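Side-chain contacts in isocitrate dehydrogenase [NAD] subunit 2, mitochondrial (Saccharomyces cerevisiae, PDB 3BLX), which catalyses the NAD(+)-dependent oxidative decarboxylation of isocitrate to 2-oxoglutarate in the citric acid cycle, working in an octamer with subunit 1, and also binds RNA: residues Val113-Ser118 with Ser302-Asn307; Tyr171-Ala176 with Leu214-Glu219; Leu262-Ser267 with Thr334-Gly339. All blocks are in the same frame, centred on the assembly; numbering follows the deposited sequence.

Contact 1 of 3, residues Val113-Ser118 with Ser302-Asn307; sequences VRPAKS and SVMMLN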
ATOM      1  N   VAL B 113     -20.167 -40.828  22.027  1.00 35.56           N
ATOM      2  CA  VAL B 113     -19.741 -41.416  23.293  1.00 31.54           C
ATOM      3  C   VAL B 113     -18.263 -41.749  23.259  1.00 30.54           C
ATOM      4  O   VAL B 113     -17.830 -42.488  22.402  1.00 34.85           O
ATOM      5  CB  VAL B 113     -20.525 -42.667  23.583  1.00 34.45           C
ATOM      6  CG1 VAL B 113     -20.111 -43.244  24.921  1.00 35.89           C
ATOM      7  CG2 VAL B 113     -22.008 -42.335  23.540  1.00 37.10           C
ATOM      8  N   ARG B 114     -17.491 -41.175  24.174  1.00 33.29           N
ATOM      9  CA  ARG B 114     -16.036 -41.328  24.183  1.00 29.79           C
ATOM     10  C   ARG B 114     -15.518 -41.791  25.531  1.00 38.46           C
ATOM     11  O   ARG B 114     -15.287 -40.957  26.415  1.00 40.87           O
ATOM     12  CB  ARG B 114     -15.360 -39.992  23.880  1.00 45.26           C
ATOM     13  CG  ARG B 114     -15.179 -39.679  22.425  1.00 36.63           C
ATOM     14  CD  ARG B 114     -13.893 -40.249  21.917  1.00 34.22           C
ATOM     15  NE  ARG B 114     -13.189 -39.275  21.093  1.00 43.59           N
ATOM     16  CZ  ARG B 114     -11.960 -38.829  21.334  1.00 25.46           C
ATOM     17  NH1 ARG B 114     -11.268 -39.273  22.359  1.00 28.88           N
ATOM     18  NH2 ARG B 114     -11.417 -37.942  20.532  1.00 49.54           N
ATOM     19  N   PRO B 115     -15.316 -43.120  25.690  1.00 49.56           N
ATOM     20  CA  PRO B 115     -14.700 -43.749  26.866  1.00 40.55           C
ATOM     21  C   PRO B 115     -13.204 -43.534  26.869  1.00 31.55           C
ATOM     22  O   PRO B 115     -12.613 -43.601  25.813  1.00 44.91           O
ATOM     23  CB  PRO B 115     -14.958 -45.234  26.635  1.00 24.46           C
ATOM     24  CG  PRO B 115     -16.040 -45.294  25.635  1.00 43.94           C
ATOM     25  CD  PRO B 115     -15.805 -44.137  24.749  1.00 39.70           C
ATOM     26  N   ALA B 116     -12.600 -43.259  28.016  1.00 31.75           N
ATOM     27  CA  ALA B 116     -11.146 -43.326  28.117  1.00 43.79           C
ATOM     28  C   ALA B 116     -10.718 -44.150  29.333  1.00 40.36           C
ATOM     29  O   ALA B 116     -10.741 -43.641  30.440  1.00 34.62           O
ATOM     30  CB  ALA B 116     -10.548 -41.937  28.172  1.00 28.22           C
ATOM     31  N   LYS B 117     -10.359 -45.423  29.122  1.00 49.75           N
ATOM     32  CA  LYS B 117      -9.964 -46.298  30.228  1.00 50.26           C
ATOM     33  C   LYS B 117      -8.497 -46.710  30.172  1.00 42.86           C
ATOM     34  O   LYS B 117      -7.952 -46.918  29.096  1.00 48.97           O
ATOM     35  CB  LYS B 117     -10.883 -47.523  30.349  1.00 35.07           C
ATOM     36  CG  LYS B 117     -10.831 -48.168  31.750  1.00 63.75           C
ATOM     37  CD  LYS B 117     -11.891 -49.254  31.989  1.00 66.30           C
ATOM     38  CE  LYS B 117     -11.481 -50.627  31.449  1.00 93.04           C
ATOM     39  NZ  LYS B 117     -12.524 -51.687  31.680  1.00 79.54           N
ATOM     40  N   SER B 118      -7.862 -46.793  31.338  1.00 48.63           N
ATOM     41  CA  SER B 118      -6.523 -47.365  31.470  1.00 58.09           C
ATOM     42  C   SER B 118      -6.546 -48.859  31.144  1.00 60.78           C
ATOM     43  O   SER B 118      -7.587 -49.528  31.315  1.00 30.08           O
ATOM     44  CB  SER B 118      -5.993 -47.153  32.881  1.00 46.15           C
ATOM     45  OG  SER B 118      -5.524 -45.828  33.040  1.00 42.43           O
ATOM     46  N   SER B 302     -15.969 -52.428  18.671  1.00 56.45           N
ATOM     47  CA  SER B 302     -16.761 -53.629  18.403  1.00 60.77           C
ATOM     48  C   SER B 302     -17.520 -53.993  19.664  1.00 57.30           C
ATOM     49  O   SER B 302     -18.718 -54.274  19.629  1.00 42.00           O
ATOM     50  CB  SER B 302     -15.863 -54.808  18.026  1.00 46.42           C
ATOM     51  OG  SER B 302     -14.820 -54.410  17.174  1.00 68.15           O
ATOM     52  N   VAL B 303     -16.799 -53.994  20.778  1.00 33.89           N
ATOM     53  CA  VAL B 303     -17.409 -54.215  22.068  1.00 51.98           C
ATOM     54  C   VAL B 303     -18.573 -53.266  22.290  1.00 58.12           C
ATOM     55  O   VAL B 303     -19.664 -53.696  22.653  1.00 62.20           O
ATOM     56  CB  VAL B 303     -16.411 -53.989  23.192  1.00 51.00           C
ATOM     57  CG1 VAL B 303     -17.063 -54.275  24.505  1.00 48.21           C
ATOM     58  CG2 VAL B 303     -15.215 -54.863  22.993  1.00 49.50           C
ATOM     59  N   MET B 304     -18.337 -51.974  22.083  1.00 49.44           N
ATOM     60  CA  MET B 304     -19.390 -50.984  22.268  1.00 56.78           C
ATOM     61  C   MET B 304     -20.580 -51.271  21.365  1.00 46.23           C
ATOM     62  O   MET B 304     -21.729 -51.062  21.752  1.00 44.51           O
ATOM     63  CB  MET B 304     -18.878 -49.573  21.981  1.00 53.59           C
ATOM     64  CG  MET B 304     -17.793 -49.060  22.908  1.00 55.96           C
ATOM     65  SD  MET B 304     -17.379 -47.311  22.582  1.00 46.13           S
ATOM     66  CE  MET B 304     -18.819 -46.539  23.306  1.00 52.92           C
ATOM     67  N   MET B 305     -20.292 -51.735  20.154  1.00 49.93           N
ATOM     68  CA  MET B 305     -21.329 -52.082  19.188  1.00 53.67           C
ATOM     69  C   MET B 305     -22.131 -53.314  19.645  1.00 72.69           C
ATOM     70  O   MET B 305     -23.368 -53.301  19.655  1.00 65.49           O
ATOM     71  CB  MET B 305     -20.711 -52.314  17.815  1.00 44.97           C
ATOM     72  CG  MET B 305     -21.731 -52.525  16.723  1.00 49.85           C
ATOM     73  SD  MET B 305     -21.007 -52.979  15.157  1.00 53.23           S
ATOM     74  CE  MET B 305     -19.988 -54.395  15.615  1.00 69.32           C
ATOM     75  N   LEU B 306     -21.424 -54.374  20.032  1.00 73.46           N
ATOM     76  CA  LEU B 306     -22.065 -55.566  20.590  1.00 64.13           C
ATOM     77  C   LEU B 306     -23.025 -55.159  21.702  1.00 63.09           C
ATOM     78  O   LEU B 306     -24.228 -55.397  21.616  1.00 58.49           O
ATOM     79  CB  LEU B 306     -21.009 -56.551  21.110  1.00 59.73           C
ATOM     80  CG  LEU B 306     -20.518 -57.707  20.212  1.00 63.39           C
ATOM     81  CD1 LEU B 306     -20.891 -57.547  18.749  1.00 49.86           C
ATOM     82  CD2 LEU B 306     -19.011 -57.925  20.369  1.00 47.13           C
ATOM     83  N   ASN B 307     -22.481 -54.515  22.731  1.00 59.48           N
ATOM     84  CA  ASN B 307     -23.281 -54.015  23.846  1.00 61.81           C
ATOM     85  C   ASN B 307     -24.480 -53.179  23.421  1.00 65.57           C
ATOM     86  O   ASN B 307     -25.467 -53.104  24.131  1.00 70.82           O
ATOM     87  CB  ASN B 307     -22.423 -53.205  24.819  1.00 50.99           C
ATOM     88  CG  ASN B 307     -21.636 -54.080  25.768  1.00 71.70           C
ATOM     89  OD1 ASN B 307     -22.163 -55.049  26.315  1.00 80.84           O
ATOM     90  ND2 ASN B 307     -20.364 -53.745  25.973  1.00 66.03           N
TER
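Helix 296-309 packs on a face of the central mixed sheet, where Met304 reaches Val113 and Pro115 of strand 109-117. The helix sends one long side chain across to the strand; the nearest CA atoms, those of Val113 and Met304, stay 9.6 Å apart. Met304 starts with CG anti to the carbonyl carbon (chi1 -64°), runs on extended, then bends at chi3 (75°), which turns the methyl against both partners. There CE lies 3.8 Å from CG of Pro115 and 3.9 Å from CG1 of Val113, the branch that stands anti to the backbone N. The sulfur shares the proline, with SD of Met304 3.9 Å from Pro115 CG, and the ring's CD lies only slightly farther from the thioether. All of this is apolar contact. Trimming Pro115 to an alanine removes CG and CD, which would probably open a gap beside the thioether and leave the end of Met304 freer to turn about chi3. Met304 also touches Pro266 and Ala268 of the adjoining strand 266-271, so it spans two strands. Between the two contact residues, the side chain of Arg114 leaves the strand away from the helix, and it touches Ser251 and Ser255 of helix 244-258; its NH2 forms a salt bridge with Asp252. By similarity, Arg114 binds substrate and Asp252 magnesium. Such alternation, one strand giving apolar side chains to a helix on one face and an active-site arginine to the other, fits the layered alpha/beta fold of the isocitrate and isopropylmalate dehydrogenases.

Contact 2 of 3, residues Tyr171-Ala176 with Leu214-Glu219; sequences YAFEYA and LTLETE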
ATOM      1  N   TYR B 171     -29.834 -38.965  26.815  1.00 36.08           N
ATOM      2  CA  TYR B 171     -28.979 -40.089  26.515  1.00 36.13           C
ATOM      3  C   TYR B 171     -27.920 -40.251  27.571  1.00 30.65           C
ATOM      4  O   TYR B 171     -27.544 -41.366  27.881  1.00 31.20           O
ATOM      5  CB  TYR B 171     -28.328 -39.958  25.139  1.00 39.78           C
ATOM      6  CG  TYR B 171     -27.567 -41.196  24.746  1.00 39.11           C
ATOM      7  CD1 TYR B 171     -28.196 -42.238  24.075  1.00 42.75           C
ATOM      8  CD2 TYR B 171     -26.227 -41.341  25.070  1.00 37.93           C
ATOM      9  CE1 TYR B 171     -27.511 -43.380  23.728  1.00 29.25           C
ATOM     10  CE2 TYR B 171     -25.531 -42.491  24.737  1.00 37.76           C
ATOM     11  CZ  TYR B 171     -26.184 -43.503  24.066  1.00 44.81           C
ATOM     12  OH  TYR B 171     -25.499 -44.645  23.730  1.00 54.58           O
ATOM     13  N   ALA B 172     -27.451 -39.152  28.146  1.00 30.38           N
ATOM     14  CA  ALA B 172     -26.378 -39.241  29.130  1.00 38.52           C
ATOM     15  C   ALA B 172     -26.885 -39.891  30.378  1.00 30.81           C
ATOM     16  O   ALA B 172     -26.166 -40.642  31.016  1.00 32.20           O
ATOM     17  CB  ALA B 172     -25.803 -37.883  29.463  1.00 20.62           C
ATOM     18  N   PHE B 173     -28.116 -39.567  30.737  1.00 28.49           N
ATOM     19  CA  PHE B 173     -28.755 -40.193  31.889  1.00 48.78           C
ATOM     20  C   PHE B 173     -28.952 -41.706  31.663  1.00 36.21           C
ATOM     21  O   PHE B 173     -28.441 -42.516  32.417  1.00 32.86           O
ATOM     22  CB  PHE B 173     -30.084 -39.503  32.209  1.00 33.78           C
ATOM     23  CG  PHE B 173     -29.934 -38.231  33.002  1.00 54.38           C
ATOM     24  CD1 PHE B 173     -30.417 -37.016  32.515  1.00 49.62           C
ATOM     25  CD2 PHE B 173     -29.311 -38.243  34.237  1.00 46.38           C
ATOM     26  CE1 PHE B 173     -30.280 -35.848  33.257  1.00 35.33           C
ATOM     27  CE2 PHE B 173     -29.172 -37.069  34.976  1.00 47.88           C
ATOM     28  CZ  PHE B 173     -29.654 -35.869  34.477  1.00 33.21           C
ATOM     29  N   GLU B 174     -29.669 -42.063  30.603  1.00 32.30           N
ATOM     30  CA  GLU B 174     -29.952 -43.444  30.229  1.00 36.45           C
ATOM     31  C   GLU B 174     -28.708 -44.305  30.000  1.00 41.13           C
ATOM     32  O   GLU B 174     -28.750 -45.524  30.098  1.00 60.68           O
ATOM     33  CB  GLU B 174     -30.861 -43.491  29.004  1.00 26.08           C
ATOM     34  CG  GLU B 174     -32.143 -42.741  29.205  1.00 46.98           C
ATOM     35  CD  GLU B 174     -33.336 -43.423  28.580  1.00 88.21           C
ATOM     36  OE1 GLU B 174     -33.938 -42.806  27.675  1.00 80.42           O
ATOM     37  OE2 GLU B 174     -33.668 -44.562  28.995  1.00 93.64           O
ATOM     38  N   TYR B 175     -27.595 -43.665  29.716  1.00 43.64           N
ATOM     39  CA  TYR B 175     -26.347 -44.370  29.536  1.00 41.72           C
ATOM     40  C   TYR B 175     -25.643 -44.533  30.881  1.00 37.16           C
ATOM     41  O   TYR B 175     -24.892 -45.478  31.088  1.00 40.49           O
ATOM     42  CB  TYR B 175     -25.454 -43.607  28.539  1.00 37.95           C
ATOM     43  CG  TYR B 175     -24.184 -44.336  28.156  1.00 35.11           C
ATOM     44  CD1 TYR B 175     -22.980 -44.096  28.832  1.00 23.92           C
ATOM     45  CD2 TYR B 175     -24.190 -45.274  27.123  1.00 38.10           C
ATOM     46  CE1 TYR B 175     -21.818 -44.773  28.485  1.00 33.86           C
ATOM     47  CE2 TYR B 175     -23.041 -45.957  26.767  1.00 32.37           C
ATOM     48  CZ  TYR B 175     -21.853 -45.709  27.449  1.00 51.45           C
ATOM     49  OH  TYR B 175     -20.708 -46.401  27.087  1.00 36.51           O
ATOM     50  N   ALA B 176     -25.867 -43.610  31.799  1.00 30.08           N
ATOM     51  CA  ALA B 176     -25.278 -43.753  33.113  1.00 43.22           C
ATOM     52  C   ALA B 176     -25.992 -44.891  33.858  1.00 53.73           C
ATOM     53  O   ALA B 176     -25.360 -45.762  34.458  1.00 36.89           O
ATOM     54  CB  ALA B 176     -25.377 -42.467  33.864  1.00 39.28           C
ATOM     55  N   LEU B 214     -30.465 -41.284  39.587  1.00 66.41           N
ATOM     56  CA  LEU B 214     -29.227 -40.651  39.184  1.00 50.77           C
ATOM     57  C   LEU B 214     -29.042 -39.290  39.843  1.00 40.51           C
ATOM     58  O   LEU B 214     -29.994 -38.522  39.984  1.00 61.48           O
ATOM     59  CB  LEU B 214     -29.224 -40.514  37.677  1.00 57.73           C
ATOM     60  CG  LEU B 214     -28.541 -41.628  36.879  1.00 49.62           C
ATOM     61  CD1 LEU B 214     -28.175 -42.792  37.750  1.00 59.67           C
ATOM     62  CD2 LEU B 214     -29.429 -42.054  35.767  1.00 32.49           C
ATOM     63  N   THR B 215     -27.813 -39.011  40.259  1.00 37.03           N
ATOM     64  CA  THR B 215     -27.452 -37.718  40.828  1.00 51.87           C
ATOM     65  C   THR B 215     -26.883 -36.789  39.752  1.00 46.67           C
ATOM     66  O   THR B 215     -25.896 -37.109  39.099  1.00 42.96           O
ATOM     67  CB  THR B 215     -26.396 -37.881  41.927  1.00 59.40           C
ATOM     68  OG1 THR B 215     -26.789 -38.933  42.808  1.00 76.52           O
ATOM     69  CG2 THR B 215     -26.222 -36.586  42.715  1.00 60.37           C
ATOM     70  N   LEU B 216     -27.507 -35.636  39.574  1.00 46.68           N
ATOM     71  CA  LEU B 216     -26.994 -34.602  38.677  1.00 40.97           C
ATOM     72  C   LEU B 216     -26.106 -33.596  39.402  1.00 42.10           C
ATOM     73  O   LEU B 216     -26.565 -32.887  40.294  1.00 45.51           O
ATOM     74  CB  LEU B 216     -28.152 -33.850  38.011  1.00 29.65           C
ATOM     75  CG  LEU B 216     -27.740 -32.676  37.127  1.00 43.70           C
ATOM     76  CD1 LEU B 216     -26.916 -33.215  35.983  1.00 39.50           C
ATOM     77  CD2 LEU B 216     -28.935 -31.906  36.582  1.00 36.76           C
ATOM     78  N   GLU B 217     -24.837 -33.532  39.021  1.00 35.87           N
ATOM     79  CA  GLU B 217     -23.978 -32.429  39.458  1.00 44.36           C
ATOM     80  C   GLU B 217     -23.653 -31.569  38.258  1.00 51.98           C
ATOM     81  O   GLU B 217     -23.617 -32.064  37.125  1.00 41.64           O
ATOM     82  CB  GLU B 217     -22.678 -32.937  40.075  1.00 37.10           C
ATOM     83  CG  GLU B 217     -22.874 -34.056  41.097  1.00 66.27           C
ATOM     84  CD  GLU B 217     -21.574 -34.517  41.728  1.00 86.59           C
ATOM     85  OE1 GLU B 217     -20.507 -33.952  41.387  1.00 82.69           O
ATOM     86  OE2 GLU B 217     -21.621 -35.446  42.567  1.00 82.21           O
ATOM     87  N   THR B 218     -23.422 -30.282  38.501  1.00 53.01           N
ATOM     88  CA  THR B 218     -22.900 -29.399  37.458  1.00 31.87           C
ATOM     89  C   THR B 218     -21.495 -28.946  37.829  1.00 38.00           C
ATOM     90  O   THR B 218     -21.190 -28.761  39.016  1.00 44.43           O
ATOM     91  CB  THR B 218     -23.805 -28.164  37.218  1.00 49.73           C
ATOM     92  OG1 THR B 218     -23.787 -27.309  38.370  1.00 48.88           O
ATOM     93  CG2 THR B 218     -25.241 -28.591  36.879  1.00 31.52           C
ATOM     94  N   GLU B 219     -20.633 -28.768  36.829  1.00 33.76           N
ATOM     95  CA  GLU B 219     -19.268 -28.347  37.126  1.00 40.08           C
ATOM     96  C   GLU B 219     -18.693 -27.389  36.076  1.00 30.34           C
ATOM     97  O   GLU B 219     -18.924 -27.588  34.886  1.00 32.12           O
ATOM     98  CB  GLU B 219     -18.397 -29.590  37.271  1.00 29.06           C
ATOM     99  CG  GLU B 219     -17.224 -29.423  38.215  1.00 51.50           C
ATOM    100  CD  GLU B 219     -16.686 -30.769  38.686  1.00 87.51           C
ATOM    101  OE1 GLU B 219     -16.954 -31.802  38.024  1.00 65.47           O
ATOM    102  OE2 GLU B 219     -15.997 -30.796  39.729  1.00105.43           O
TER
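The backbone N of Ala176 is shared between two carbonyls of its helix, giving a hydrogen bond to Ala172 O (3.1 Å) and a weak one to Phe173 O. CD2 of Leu214, just ahead of the strand, lies 3.5 Å from Phe173 O. The rest of the contact is apolar and buried. Phe173 holds CG anti to the carbonyl carbon (chi1 -81°), a setting that carries its ring from the helix out toward 214-219. The ring and Leu214 run antiparallel alongside one another, CD2 of Phe173 coming within 4.1 Å of CD2 of Leu214 and equally near its CB. At the far end of the ring, Phe173 CZ meets CD1 of Leu216 at 4.1 Å, the two side chains set nearly perpendicular. Ala176, one turn along the helix, adds a looser touch, its CB 4.5 Å from Leu214 CG. Val184 of strand 183-188 touches Phe173, Ala176 and Leu216 alike, while the nearly parallel ring of Tyr211 adjoins Phe173. Through the touch of Phe173 on Leu207, helix 162-178 also packs beside helix 195-208. That second helix joins the parallel neighbours 183-188 and 215-220, a beta-alpha-beta crossover at the parallel edge of the mixed sheet in the alpha/beta fold of the isocitrate and isopropylmalate dehydrogenases.

Contact 3 of 3, residues Leu262-Ser267 with Thr334-Gly339; sequences LGLTPS and TGDLAG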
ATOM      1  N   LEU B 262      -4.596 -40.909  20.835  1.00 37.36           N
ATOM      2  CA  LEU B 262      -5.890 -41.447  20.387  1.00 55.48           C
ATOM      3  C   LEU B 262      -5.841 -42.924  19.982  1.00 48.42           C
ATOM      4  O   LEU B 262      -6.863 -43.487  19.554  1.00 46.66           O
ATOM      5  CB  LEU B 262      -6.461 -40.622  19.227  1.00 54.71           C
ATOM      6  CG  LEU B 262      -6.749 -39.129  19.393  1.00 50.39           C
ATOM      7  CD1 LEU B 262      -7.392 -38.822  20.727  1.00 47.57           C
ATOM      8  CD2 LEU B 262      -5.482 -38.316  19.219  1.00 56.08           C
ATOM      9  N   GLY B 263      -4.660 -43.527  20.131  1.00 36.57           N
ATOM     10  CA  GLY B 263      -4.375 -44.854  19.615  1.00 38.39           C
ATOM     11  C   GLY B 263      -5.239 -45.988  20.129  1.00 46.63           C
ATOM     12  O   GLY B 263      -5.482 -46.961  19.416  1.00 50.90           O
ATOM     13  N   LEU B 264      -5.714 -45.867  21.364  1.00 39.90           N
ATOM     14  CA  LEU B 264      -6.466 -46.950  21.960  1.00 41.54           C
ATOM     15  C   LEU B 264      -7.913 -46.566  22.240  1.00 49.03           C
ATOM     16  O   LEU B 264      -8.593 -47.203  23.049  1.00 59.14           O
ATOM     17  CB  LEU B 264      -5.771 -47.438  23.242  1.00 46.29           C
ATOM     18  CG  LEU B 264      -4.250 -47.541  23.123  1.00 61.51           C
ATOM     19  CD1 LEU B 264      -3.614 -47.816  24.469  1.00 52.88           C
ATOM     20  CD2 LEU B 264      -3.859 -48.594  22.094  1.00 53.16           C
ATOM     21  N   THR B 265      -8.394 -45.542  21.552  1.00 47.84           N
ATOM     22  CA  THR B 265      -9.679 -44.954  21.894  1.00 41.33           C
ATOM     23  C   THR B 265     -10.821 -45.315  20.944  1.00 48.04           C
ATOM     24  O   THR B 265     -10.754 -45.065  19.729  1.00 46.29           O
ATOM     25  CB  THR B 265      -9.567 -43.427  21.984  1.00 59.04           C
ATOM     26  OG1 THR B 265      -8.523 -43.075  22.903  1.00 66.39           O
ATOM     27  CG2 THR B 265     -10.885 -42.836  22.452  1.00 45.43           C
ATOM     28  N   PRO B 266     -11.879 -45.901  21.509  1.00 35.16           N
ATOM     29  CA  PRO B 266     -13.146 -46.252  20.865  1.00 31.64           C
ATOM     30  C   PRO B 266     -14.082 -45.054  20.908  1.00 41.55           C
ATOM     31  O   PRO B 266     -13.912 -44.170  21.758  1.00 32.52           O
ATOM     32  CB  PRO B 266     -13.728 -47.343  21.776  1.00 25.11           C
ATOM     33  CG  PRO B 266     -12.815 -47.434  22.950  1.00 36.18           C
ATOM     34  CD  PRO B 266     -11.852 -46.300  22.920  1.00 31.06           C
ATOM     35  N   SER B 267     -15.067 -45.037  20.019  1.00 27.69           N
ATOM     36  CA  SER B 267     -16.042 -43.979  20.020  1.00 35.44           C
ATOM     37  C   SER B 267     -17.321 -44.481  19.391  1.00 46.83           C
ATOM     38  O   SER B 267     -17.305 -45.368  18.531  1.00 42.11           O
ATOM     39  CB  SER B 267     -15.521 -42.735  19.284  1.00 53.22           C
ATOM     40  OG  SER B 267     -15.938 -42.700  17.928  1.00 62.57           O
ATOM     41  N   THR B 334       2.180 -53.726  20.315  1.00 65.18           N
ATOM     42  CA  THR B 334       2.552 -53.380  18.954  1.00 64.18           C
ATOM     43  C   THR B 334       3.526 -52.216  19.020  1.00 68.09           C
ATOM     44  O   THR B 334       3.747 -51.662  20.081  1.00 87.48           O
ATOM     45  CB  THR B 334       1.350 -52.950  18.113  1.00 74.56           C
ATOM     46  OG1 THR B 334       0.163 -53.601  18.574  1.00 63.19           O
ATOM     47  CG2 THR B 334       1.586 -53.300  16.652  1.00 81.03           C
ATOM     48  N   GLY B 335       4.095 -51.829  17.885  1.00 76.30           N
ATOM     49  CA  GLY B 335       5.128 -50.804  17.851  1.00 94.30           C
ATOM     50  C   GLY B 335       4.801 -49.515  18.588  1.00 98.50           C
ATOM     51  O   GLY B 335       5.690 -48.839  19.118  1.00 87.22           O
ATOM     52  N   ASP B 336       3.518 -49.176  18.616  1.00 97.98           N
ATOM     53  CA  ASP B 336       3.046 -47.947  19.247  1.00104.74           C
ATOM     54  C   ASP B 336       3.135 -48.002  20.779  1.00 99.56           C
ATOM     55  O   ASP B 336       3.446 -46.998  21.435  1.00 88.38           O
ATOM     56  CB  ASP B 336       1.610 -47.630  18.793  1.00 95.75           C
ATOM     57  CG  ASP B 336       0.704 -48.865  18.777  1.00101.44           C
ATOM     58  OD1 ASP B 336       0.915 -49.765  17.932  1.00 98.53           O
ATOM     59  OD2 ASP B 336      -0.239 -48.928  19.596  1.00 83.35           O
ATOM     60  N   LEU B 337       2.865 -49.183  21.332  1.00 84.60           N
ATOM     61  CA  LEU B 337       2.916 -49.406  22.774  1.00 91.05           C
ATOM     62  C   LEU B 337       4.263 -49.988  23.228  1.00 99.92           C
ATOM     63  O   LEU B 337       4.311 -50.794  24.172  1.00 96.97           O
ATOM     64  CB  LEU B 337       1.797 -50.360  23.194  1.00 82.70           C
ATOM     65  CG  LEU B 337       0.388 -50.055  22.705  1.00 74.88           C
ATOM     66  CD1 LEU B 337      -0.579 -51.087  23.266  1.00 43.95           C
ATOM     67  CD2 LEU B 337      -0.031 -48.642  23.081  1.00 68.78           C
ATOM     68  N   ALA B 338       5.346 -49.577  22.560  1.00100.35           N
ATOM     69  CA  ALA B 338       6.674 -50.157  22.795  1.00103.96           C
ATOM     70  C   ALA B 338       6.590 -51.680  22.920  1.00101.44           C
ATOM     71  O   ALA B 338       7.036 -52.267  23.908  1.00101.51           O
ATOM     72  CB  ALA B 338       7.322 -49.548  24.030  1.00 96.22           C
ATOM     73  N   GLY B 339       5.985 -52.298  21.912  1.00 96.42           N
ATOM     74  CA  GLY B 339       5.819 -53.738  21.843  1.00 97.05           C
ATOM     75  C   GLY B 339       6.528 -54.292  20.619  1.00 95.83           C
ATOM     76  O   GLY B 339       7.219 -53.569  19.899  1.00 82.52           O
TER
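Leu264 and Leu337 meet from two turns of the backbone: on one side Thr265 N bonds back to Leu262 O at 3.2 Å, and on the other Thr334 O accepts both Leu337 N (2.9 Å) and Gly339 N (3.0 Å). Those two donors approach the Thr334 carbonyl from opposite faces of its plane, gripping the oxygen doubly and pinning the short segment round it; Ala338, with a positive phi of 43°, turns the chain between them. Both leucines hold CG anti to the carbonyl carbon and then extend, reaching out of their turns to meet at an oblique angle. On the Leu337 side a single methyl, CD2, does the touching: it sits against the fork of Leu264, 3.9 Å from its CD1 and 4.0 Å from its CD2. In the fold, 262-267 leads from helix 244-258, which carries Asp252, into strand 266-271, whereas 334-339 belongs to the surface loop ahead of helix 343-352. The contact thus joins two connecting segments of the alpha/beta fold of the isocitrate and isopropylmalate dehydrogenases. Asp336 lies at the margin, its OD2 4.4 Å from Leu264 CD2. That oxygen is hydrogen-bonded to ND2 of Asn294, whose side chain also touches Leu264 and Thr334. Leu337 rests in addition on Phe122, while Leu262, at the start of its turn, packs on Met221 of a neighbouring subunit 1 chain.

In the fold
From the N terminus the chain first lays down 113-118; contact 1 closes only at 302-307, on helix 296-309, 184 residues on. Contact 2 opens and closes wholly within that long loop, tying helix 162-178 to the outer strand 215-220. Contact 3 also opens within it, at 262-267, but closes only at 334-339, after 302-307, so contacts 1 and 3 cross. All three reach the same sheet. Contact 1 links the others: Val113 touches Tyr171 and Tyr175 of the contact 2 helix, while Pro115 rests against Pro266. Contacts 2 and 3, with centres about 29 Å apart, do not meet.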